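Local coordinates for 2-hydroxyisobutanoyl-CoA mutase large subunit (Aquincola tertiaricarbonis, PDB 4R3U), which forms, with a small cobalamin-binding partner subunit, a mutase that interconverts 2-hydroxyisobutyryl-CoA and (S)-3-hydroxybutyryl-CoA, at residues A[61-66]-A[418-423]; A[313-318]-A[424-429]; A[189-194]-A[542-547]. All blocks are in the same frame, centred on the assembly; numbering follows the deposited sequence.

Contact 1 of 3, residues A[61-66]-A[418-423]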
loop_
_atom_site.group_PDB
_atom_site.type_symbol
_atom_site.label_atom_id
_atom_site.label_comp_id
_atom_site.label_asym_id
_atom_site.label_seq_id
_atom_site.Cartn_x
_atom_site.Cartn_y
_atom_site.Cartn_z
ATOM N N TYR A 61 3.187 17.125 -16.555
ATOM C CA TYR A 61 4.551 17.613 -16.718
ATOM C C TYR A 61 5.171 16.959 -17.978
ATOM O O TYR A 61 4.949 15.770 -18.240
ATOM C CB TYR A 61 5.392 17.338 -15.445
ATOM C CG TYR A 61 4.980 18.160 -14.242
ATOM C CD1 TYR A 61 3.843 17.834 -13.504
ATOM C CD2 TYR A 61 5.740 19.248 -13.821
ATOM C CE1 TYR A 61 3.438 18.609 -12.416
ATOM C CE2 TYR A 61 5.360 20.012 -12.714
ATOM C CZ TYR A 61 4.210 19.686 -12.010
ATOM O OH TYR A 61 3.823 20.454 -10.940
ATOM N N THR A 62 5.897 17.751 -18.774
ATOM C CA THR A 62 6.571 17.291 -19.991
ATOM C C THR A 62 8.071 17.502 -19.818
ATOM O O THR A 62 8.495 18.016 -18.775
ATOM C CB THR A 62 6.016 17.999 -21.230
ATOM O OG1 THR A 62 6.314 19.411 -21.169
ATOM C CG2 THR A 62 4.515 17.739 -21.421
ATOM N N ALA A 63 8.878 17.120 -20.828
ATOM C CA ALA A 63 10.333 17.296 -20.765
ATOM C C ALA A 63 10.719 18.768 -20.708
ATOM O O ALA A 63 11.777 19.088 -20.158
ATOM C CB ALA A 63 10.989 16.632 -21.956
ATOM N N ALA A 64 9.840 19.663 -21.247
ATOM C CA ALA A 64 10.032 21.110 -21.277
ATOM C C ALA A 64 10.145 21.697 -19.858
ATOM O O ALA A 64 10.968 22.593 -19.610
ATOM C CB ALA A 64 8.906 21.778 -22.056
ATOM N N ASP A 65 9.345 21.154 -18.931
ATOM C CA ASP A 65 9.278 21.564 -17.520
ATOM C C ASP A 65 10.570 21.314 -16.760
ATOM O O ASP A 65 10.793 21.962 -15.749
ATOM C CB ASP A 65 8.104 20.865 -16.807
ATOM C CG ASP A 65 6.754 21.148 -17.422
ATOM O OD1 ASP A 65 6.386 22.342 -17.533
ATOM O OD2 ASP A 65 6.070 20.187 -17.808
ATOM N N ILE A 66 11.399 20.369 -17.227
ATOM C CA ILE A 66 12.658 20.011 -16.566
ATOM C C ILE A 66 13.925 20.382 -17.346
ATOM O O ILE A 66 15.029 20.113 -16.875
ATOM C CB ILE A 66 12.652 18.550 -16.019
ATOM C CG1 ILE A 66 12.459 17.490 -17.129
ATOM C CG2 ILE A 66 11.628 18.400 -14.900
ATOM C CD1 ILE A 66 13.115 16.153 -16.809
ATOM N N GLY A 418 14.046 10.817 -13.706
ATOM C CA GLY A 418 13.644 11.240 -15.041
ATOM C C GLY A 418 12.208 11.683 -15.162
ATOM O O GLY A 418 11.879 12.417 -16.096
ATOM N N SER A 419 11.336 11.218 -14.241
ATOM C CA SER A 419 9.915 11.575 -14.185
ATOM C C SER A 419 9.814 13.087 -14.260
ATOM O O SER A 419 10.432 13.795 -13.451
ATOM C CB SER A 419 9.279 11.068 -12.892
ATOM O OG SER A 419 8.069 11.735 -12.581
ATOM N N TYR A 420 9.083 13.586 -15.265
ATOM C CA TYR A 420 8.949 15.024 -15.448
ATOM C C TYR A 420 8.434 15.739 -14.195
ATOM O O TYR A 420 9.006 16.745 -13.790
ATOM C CB TYR A 420 8.113 15.334 -16.687
ATOM C CG TYR A 420 8.562 14.634 -17.952
ATOM C CD1 TYR A 420 9.907 14.616 -18.328
ATOM C CD2 TYR A 420 7.636 14.041 -18.808
ATOM C CE1 TYR A 420 10.317 14.000 -19.511
ATOM C CE2 TYR A 420 8.029 13.458 -20.011
ATOM C CZ TYR A 420 9.369 13.439 -20.360
ATOM O OH TYR A 420 9.725 12.818 -21.531
ATOM N N TYR A 421 7.430 15.159 -13.537
ATOM C CA TYR A 421 6.824 15.679 -12.321
ATOM C C TYR A 421 7.785 15.593 -11.144
ATOM O O TYR A 421 8.041 16.627 -10.510
ATOM C CB TYR A 421 5.469 14.976 -12.043
ATOM C CG TYR A 421 4.829 15.279 -10.700
ATOM C CD1 TYR A 421 4.818 16.579 -10.181
ATOM C CD2 TYR A 421 4.194 14.279 -9.965
ATOM C CE1 TYR A 421 4.267 16.857 -8.932
ATOM C CE2 TYR A 421 3.613 14.551 -8.724
ATOM C CZ TYR A 421 3.668 15.839 -8.203
ATOM O OH TYR A 421 3.120 16.112 -6.967
ATOM N N VAL A 422 8.334 14.385 -10.853
ATOM C CA VAL A 422 9.227 14.184 -9.711
ATOM C C VAL A 422 10.469 15.048 -9.875
ATOM O O VAL A 422 10.861 15.727 -8.924
ATOM C CB VAL A 422 9.510 12.679 -9.407
ATOM C CG1 VAL A 422 10.433 12.487 -8.187
ATOM C CG2 VAL A 422 8.211 11.899 -9.222
ATOM N N GLU A 423 11.019 15.127 -11.096
ATOM C CA GLU A 423 12.190 15.970 -11.363
ATOM C C GLU A 423 11.960 17.467 -11.173
ATOM O O GLU A 423 12.797 18.126 -10.559
ATOM C CB GLU A 423 12.891 15.632 -12.687
ATOM C CG GLU A 423 13.505 14.234 -12.749
ATOM C CD GLU A 423 14.544 13.794 -11.730
ATOM O OE1 GLU A 423 14.936 14.591 -10.848
ATOM O OE2 GLU A 423 14.969 12.621 -11.822
#
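Tyr420 lays one face of its ring flat on the peptide that joins Thr62 to Ala63, a clear example of an aromatic side chain using the backbone as its partner. Ala63 N stands 3.5 Å above the plane over the ring centre, with Thr62 C on the same face nearer the rim. CB of Ala63 adds a methyl contact at Tyr420 CE1 (3.7 Å). Ile66 reaches the same ring at its edge: its CD1 lies in the ring plane, 3.9 Å from Tyr420 CD1, and the two side chains cross at about a right angle. The chi1 of Ile66 (61°) sets CG1 beside Tyr420 CD1 and turns CG2, anti to the carbonyl carbon, onto Tyr420 O. Ile66 CG2 also lies 3.8 Å from Glu423 CB.

The second aromatic, Tyr61, is turned differently. Its face receives the CA of Tyr421 in a CH-pi contact, 4.0 Å from the ring centroid. The rings of Tyr61 and Tyr421 lean together obliquely, planes at 31°, and Tyr61 CE1 meets Tyr421 CD1 at 3.3 Å.

Each segment is braced internally. Ser419 is the N-cap of helix 420-442, its OG accepting from Val422 N. Asp65 OD2 accepts from Thr62 N at 2.6 Å, and its OD1 forms a salt bridge with Arg27. Glu423 OE2 takes Gly418 N on its anti lone pair and pairs with Arg314.

A second subunit of this protein approaches too: its Arg84 bonds Tyr61 O, and its Pro415 O bonds Ser419 OG. The chemistry is thus divided: aromatic and apolar surfaces join the loop between strands 56-57 and 97-102 to the start of helix 420-442, while Ser419 OG, the Asp65 and Glu423 carboxylates and Tyr61 OH (on Gln58 N) find partners within their own segment or beyond both.

Contact 2 of 3, residues A[313-318]-A[424-429]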
loop_
_atom_site.group_PDB
_atom_site.type_symbol
_atom_site.label_atom_id
_atom_site.label_comp_id
_atom_site.label_asym_id
_atom_site.label_seq_id
_atom_site.Cartn_x
_atom_site.Cartn_y
_atom_site.Cartn_z
ATOM N N PHE A 313 12.891 13.898 -0.507
ATOM C CA PHE A 313 14.046 13.063 -0.147
ATOM C C PHE A 313 15.208 13.268 -1.118
ATOM O O PHE A 313 16.357 13.377 -0.680
ATOM C CB PHE A 313 13.649 11.585 -0.079
ATOM C CG PHE A 313 12.593 11.185 0.933
ATOM C CD1 PHE A 313 12.676 11.607 2.258
ATOM C CD2 PHE A 313 11.564 10.308 0.581
ATOM C CE1 PHE A 313 11.728 11.193 3.205
ATOM C CE2 PHE A 313 10.596 9.918 1.515
ATOM C CZ PHE A 313 10.698 10.342 2.823
ATOM N N ARG A 314 14.906 13.346 -2.434
ATOM C CA ARG A 314 15.885 13.548 -3.508
ATOM C C ARG A 314 16.433 14.957 -3.452
ATOM O O ARG A 314 17.654 15.141 -3.556
ATOM C CB ARG A 314 15.276 13.213 -4.880
ATOM C CG ARG A 314 14.845 11.750 -4.981
ATOM C CD ARG A 314 13.953 11.476 -6.174
ATOM N NE ARG A 314 14.727 11.135 -7.369
ATOM C CZ ARG A 314 14.996 11.974 -8.362
ATOM N NH1 ARG A 314 14.558 13.229 -8.320
ATOM N NH2 ARG A 314 15.704 11.564 -9.409
ATOM N N ALA A 315 15.554 15.947 -3.189
ATOM C CA ALA A 315 15.956 17.357 -3.006
ATOM C C ALA A 315 16.885 17.509 -1.804
ATOM O O ALA A 315 17.882 18.195 -1.907
ATOM C CB ALA A 315 14.732 18.243 -2.835
ATOM N N LEU A 316 16.573 16.853 -0.680
ATOM C CA LEU A 316 17.404 16.883 0.537
ATOM C C LEU A 316 18.806 16.375 0.252
ATOM O O LEU A 316 19.770 17.018 0.647
ATOM C CB LEU A 316 16.762 16.031 1.653
ATOM C CG LEU A 316 15.717 16.741 2.492
ATOM C CD1 LEU A 316 14.786 15.750 3.142
ATOM C CD2 LEU A 316 16.373 17.655 3.510
ATOM N N ARG A 317 18.926 15.233 -0.463
ATOM C CA ARG A 317 20.217 14.646 -0.826
ATOM C C ARG A 317 21.038 15.580 -1.681
ATOM O O ARG A 317 22.252 15.665 -1.468
ATOM C CB ARG A 317 20.039 13.302 -1.532
ATOM C CG ARG A 317 20.017 12.113 -0.580
ATOM C CD ARG A 317 20.362 10.803 -1.268
ATOM N NE ARG A 317 19.387 10.483 -2.311
ATOM C CZ ARG A 317 18.299 9.742 -2.130
ATOM N NH1 ARG A 317 18.073 9.157 -0.962
ATOM N NH2 ARG A 317 17.448 9.552 -3.124
ATOM N N ARG A 318 20.385 16.281 -2.650
ATOM C CA ARG A 318 21.042 17.224 -3.571
ATOM C C ARG A 318 21.524 18.474 -2.838
ATOM O O ARG A 318 22.664 18.893 -3.037
ATOM C CB ARG A 318 20.119 17.590 -4.753
ATOM C CG ARG A 318 20.791 18.457 -5.830
ATOM C CD ARG A 318 20.200 18.199 -7.188
ATOM N NE ARG A 318 19.028 19.026 -7.437
ATOM C CZ ARG A 318 18.069 18.744 -8.313
ATOM N NH1 ARG A 318 17.072 19.592 -8.504
ATOM N NH2 ARG A 318 18.102 17.615 -9.010
ATOM N N ALA A 424 10.802 17.985 -11.628
ATOM C CA ALA A 424 10.393 19.384 -11.484
ATOM C C ALA A 424 10.137 19.716 -10.022
ATOM O O ALA A 424 10.585 20.763 -9.544
ATOM C CB ALA A 424 9.144 19.648 -12.311
ATOM N N LEU A 425 9.443 18.804 -9.297
ATOM C CA LEU A 425 9.166 18.967 -7.873
ATOM C C LEU A 425 10.448 18.886 -7.032
ATOM O O LEU A 425 10.601 19.694 -6.111
ATOM C CB LEU A 425 8.108 17.948 -7.409
ATOM C CG LEU A 425 7.285 18.307 -6.155
ATOM C CD1 LEU A 425 6.725 19.761 -6.212
ATOM C CD2 LEU A 425 6.174 17.300 -5.942
ATOM N N THR A 426 11.385 17.945 -7.379
ATOM C CA THR A 426 12.698 17.825 -6.721
ATOM C C THR A 426 13.427 19.184 -6.846
ATOM O O THR A 426 13.957 19.705 -5.856
ATOM C CB THR A 426 13.536 16.696 -7.367
ATOM O OG1 THR A 426 12.846 15.449 -7.236
ATOM C CG2 THR A 426 14.959 16.603 -6.797
ATOM N N THR A 427 13.396 19.768 -8.062
ATOM C CA THR A 427 14.041 21.058 -8.338
ATOM C C THR A 427 13.385 22.251 -7.604
ATOM O O THR A 427 14.097 23.159 -7.160
ATOM C CB THR A 427 14.288 21.215 -9.847
ATOM O OG1 THR A 427 15.136 20.134 -10.286
ATOM C CG2 THR A 427 14.901 22.553 -10.198
ATOM N N GLU A 428 12.043 22.230 -7.489
ATOM C CA GLU A 428 11.236 23.239 -6.798
ATOM C C GLU A 428 11.574 23.206 -5.310
ATOM O O GLU A 428 11.879 24.254 -4.735
ATOM C CB GLU A 428 9.730 23.023 -7.045
ATOM C CG GLU A 428 9.145 23.986 -8.060
ATOM C CD GLU A 428 9.142 25.448 -7.625
ATOM O OE1 GLU A 428 10.023 26.206 -8.095
ATOM O OE2 GLU A 428 8.270 25.832 -6.808
ATOM N N TYR A 429 11.618 21.996 -4.708
ATOM C CA TYR A 429 12.019 21.821 -3.313
ATOM C C TYR A 429 13.424 22.388 -3.030
ATOM O O TYR A 429 13.567 23.173 -2.096
ATOM C CB TYR A 429 11.891 20.348 -2.861
ATOM C CG TYR A 429 10.590 20.117 -2.140
ATOM C CD1 TYR A 429 10.488 20.322 -0.759
ATOM C CD2 TYR A 429 9.420 19.845 -2.848
ATOM C CE1 TYR A 429 9.264 20.209 -0.102
ATOM C CE2 TYR A 429 8.198 19.714 -2.200
ATOM C CZ TYR A 429 8.125 19.890 -0.828
ATOM O OH TYR A 429 6.907 19.817 -0.207
#
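Arg318 and Thr427 supply the stronger polar link between two helices: Arg318 NH1 donates to Thr427 OG1 at 2.7 Å, nearly in the guanidinium plane, with an N-H...O angle of 143°. CG of Arg318, anti to the backbone N (chi1 -174°), starts the chain toward helix 420-442. One face of that guanidinium also rests on the CG2 methyl of Thr426, which stands 3.7 Å above its plane. Arg314 crosses Thr426 at about a right angle, and its NH1 makes a weak bond to OG1 (3.0 Å). Ala315 fills the middle, its CB 3.4 Å from Thr426 O and 3.5 Å from Tyr429 CB.

A second shell fixes these groups. Arg318 NH1 is paired with Glu430 and NH2 with Asp73 O; Arg314 NH2 bridges Asp414 and Glu423, and Thr426 OG1 is bonded to Val422 O. A leucine in place of Arg318 would probably leave Glu430 without this charge partner, and Thr427 OG1 and Asp73 O without this donor.

The segment axes approach to 8.2 Å and cross at -50°. Helix 306-327 connects parallel barrel strands 298-302 and 340-344, against which Phe313 packs, and Leu316 faces helix 264-283. Helix 420-442 lies across its outer side, with Tyr429 stacked on Phe55.

Contact 3 of 3, residues A[189-194]-A[542-547]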
loop_
_atom_site.group_PDB
_atom_site.type_symbol
_atom_site.label_atom_id
_atom_site.label_comp_id
_atom_site.label_asym_id
_atom_site.label_seq_id
_atom_site.Cartn_x
_atom_site.Cartn_y
_atom_site.Cartn_z
ATOM N N MET A 189 27.208 4.683 28.239
ATOM C CA MET A 189 26.748 3.372 28.706
ATOM C C MET A 189 26.949 2.315 27.654
ATOM O O MET A 189 27.348 1.189 27.996
ATOM C CB MET A 189 25.276 3.405 29.119
ATOM C CG MET A 189 25.033 4.018 30.468
ATOM S SD MET A 189 23.270 4.103 30.845
ATOM C CE MET A 189 23.314 5.068 32.355
ATOM N N TYR A 190 26.682 2.674 26.373
ATOM C CA TYR A 190 26.854 1.768 25.253
ATOM C C TYR A 190 28.323 1.373 25.099
ATOM O O TYR A 190 28.628 0.178 24.955
ATOM C CB TYR A 190 26.291 2.381 23.959
ATOM C CG TYR A 190 26.044 1.366 22.860
ATOM C CD1 TYR A 190 24.949 0.498 22.909
ATOM C CD2 TYR A 190 26.876 1.301 21.747
ATOM C CE1 TYR A 190 24.697 -0.416 21.878
ATOM C CE2 TYR A 190 26.641 0.384 20.715
ATOM C CZ TYR A 190 25.551 -0.472 20.782
ATOM O OH TYR A 190 25.320 -1.362 19.752
ATOM N N VAL A 191 29.230 2.387 25.175
ATOM C CA VAL A 191 30.678 2.215 25.074
ATOM C C VAL A 191 31.176 1.348 26.226
ATOM O O VAL A 191 31.876 0.364 25.980
ATOM C CB VAL A 191 31.433 3.571 24.927
ATOM C CG1 VAL A 191 32.954 3.403 25.071
ATOM C CG2 VAL A 191 31.096 4.228 23.597
ATOM N N ALA A 192 30.769 1.676 27.471
ATOM C CA ALA A 192 31.091 0.918 28.681
ATOM C C ALA A 192 30.639 -0.543 28.546
ATOM O O ALA A 192 31.408 -1.437 28.905
ATOM C CB ALA A 192 30.430 1.562 29.889
ATOM N N LEU A 193 29.430 -0.790 27.983
ATOM C CA LEU A 193 28.884 -2.138 27.748
ATOM C C LEU A 193 29.737 -2.932 26.725
ATOM O O LEU A 193 30.057 -4.092 26.971
ATOM C CB LEU A 193 27.395 -2.074 27.313
ATOM C CG LEU A 193 26.689 -3.414 26.999
ATOM C CD1 LEU A 193 26.578 -4.311 28.220
ATOM C CD2 LEU A 193 25.317 -3.187 26.452
ATOM N N GLY A 194 30.090 -2.281 25.617
ATOM C CA GLY A 194 30.914 -2.839 24.552
ATOM C C GLY A 194 32.270 -3.259 25.049
ATOM O O GLY A 194 32.741 -4.342 24.697
ATOM N N LEU A 542 35.020 10.921 30.662
ATOM C CA LEU A 542 34.659 10.889 32.077
ATOM C C LEU A 542 33.265 10.360 32.344
ATOM O O LEU A 542 33.075 9.739 33.385
ATOM C CB LEU A 542 34.902 12.253 32.749
ATOM C CG LEU A 542 34.977 12.313 34.264
ATOM C CD1 LEU A 542 35.894 11.254 34.828
ATOM C CD2 LEU A 542 35.448 13.645 34.679
ATOM N N THR A 543 32.294 10.605 31.425
ATOM C CA THR A 543 30.927 10.085 31.535
ATOM C C THR A 543 30.990 8.538 31.389
ATOM O O THR A 543 30.241 7.839 32.083
ATOM C CB THR A 543 29.969 10.736 30.525
ATOM O OG1 THR A 543 30.138 12.148 30.522
ATOM C CG2 THR A 543 28.505 10.416 30.814
ATOM N N ILE A 544 31.910 8.012 30.527
ATOM C CA ILE A 544 32.148 6.564 30.371
ATOM C C ILE A 544 32.639 5.985 31.725
ATOM O O ILE A 544 32.099 4.973 32.178
ATOM C CB ILE A 544 33.065 6.176 29.152
ATOM C CG1 ILE A 544 32.474 6.668 27.810
ATOM C CG2 ILE A 544 33.287 4.654 29.076
ATOM C CD1 ILE A 544 33.495 6.828 26.675
ATOM N N GLU A 545 33.587 6.669 32.406
ATOM C CA GLU A 545 34.085 6.226 33.712
ATOM C C GLU A 545 33.016 6.276 34.805
ATOM O O GLU A 545 32.901 5.348 35.616
ATOM C CB GLU A 545 35.344 6.990 34.115
ATOM C CG GLU A 545 36.594 6.519 33.380
ATOM C CD GLU A 545 36.826 5.016 33.387
ATOM O OE1 GLU A 545 36.939 4.444 34.495
ATOM O OE2 GLU A 545 36.822 4.403 32.291
ATOM N N LEU A 546 32.184 7.315 34.760
ATOM C CA LEU A 546 31.084 7.521 35.692
ATOM C C LEU A 546 30.042 6.400 35.651
ATOM O O LEU A 546 29.794 5.773 36.684
ATOM C CB LEU A 546 30.419 8.882 35.445
ATOM C CG LEU A 546 31.059 10.085 36.151
ATOM C CD1 LEU A 546 30.633 11.382 35.485
ATOM C CD2 LEU A 546 30.728 10.090 37.648
ATOM N N VAL A 547 29.433 6.155 34.479
ATOM C CA VAL A 547 28.446 5.071 34.258
ATOM C C VAL A 547 28.993 3.682 34.701
ATOM O O VAL A 547 28.279 2.928 35.384
ATOM C CB VAL A 547 27.809 5.067 32.835
ATOM C CG1 VAL A 547 27.157 6.413 32.527
ATOM C CG2 VAL A 547 28.804 4.680 31.745
#
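Met189 packs against Val547 at one side of this helix crossing, and everything joining the two segments is apolar. Methionine-to-valine packing comes first: Met189 CG lies 3.8 Å from Val547 CB and equally near CG1, while its CE reaches CG1 at 4.1 Å. Although the CB of Met189 is directed away from helix 540-549, CG stands anti to the carbonyl carbon (chi1 -78°), where it meets the valine; beyond CG the chain runs extended.

Methyl contacts with the helix surface form a second group. Val547 CG2 settles over the backbone of Met189, 3.9 Å from its CA, and meets Ala192 CB at 4.0 Å. The small Ala192 also takes the CG2 of Ile544, at 4.3 Å from its CB, so one methyl is shared by two branched residues a helical turn apart. Branch-to-branch contact completes the set, with Val191 CG1 meeting Ile544 CD1 at 3.8 Å as the two chains pass obliquely.

The segment axes come within 8.7 Å and cross at -66°. Around the crossing, Met161 and Leu158 of helix 158-164 pack on Met189 and Ala192. Thr543 turns its OG1 to Leu539 O, just before helix 540-549, and shares a weak hydrogen bond with Trp184 NE1.

Helix 183-196 links parallel strands 175-178 and 206-208; the second carries the substrate-binding Val208, whose side chain is about 9 Å from that of Val191. With aliphatic carbons and helix backbone meeting between 189-194 and 542-547, and no directional bond between these segments, the fit of the buried side chains probably has the larger part in setting the angle.

All three contacts are buried, yet they illustrate different ways of closing an interior. Contacts 1 and 2 are neighbours, their centres 12 Å apart, and use successive turns of helix 420-442; the salt bridge between Glu423 of contact 1 and Arg314 of contact 2 ties them together. Contact 1 joins a loop to the start of that helix where a second subunit closes in, and relies on aromatic faces. Contact 2, untouched by other chains, sets arginines against threonines between two helices. Contact 3 lies across the chain's centre, about 24 Å from contact 2 at the nearest atoms, on a different pair of helices, and its two segments meet through aliphatic groups.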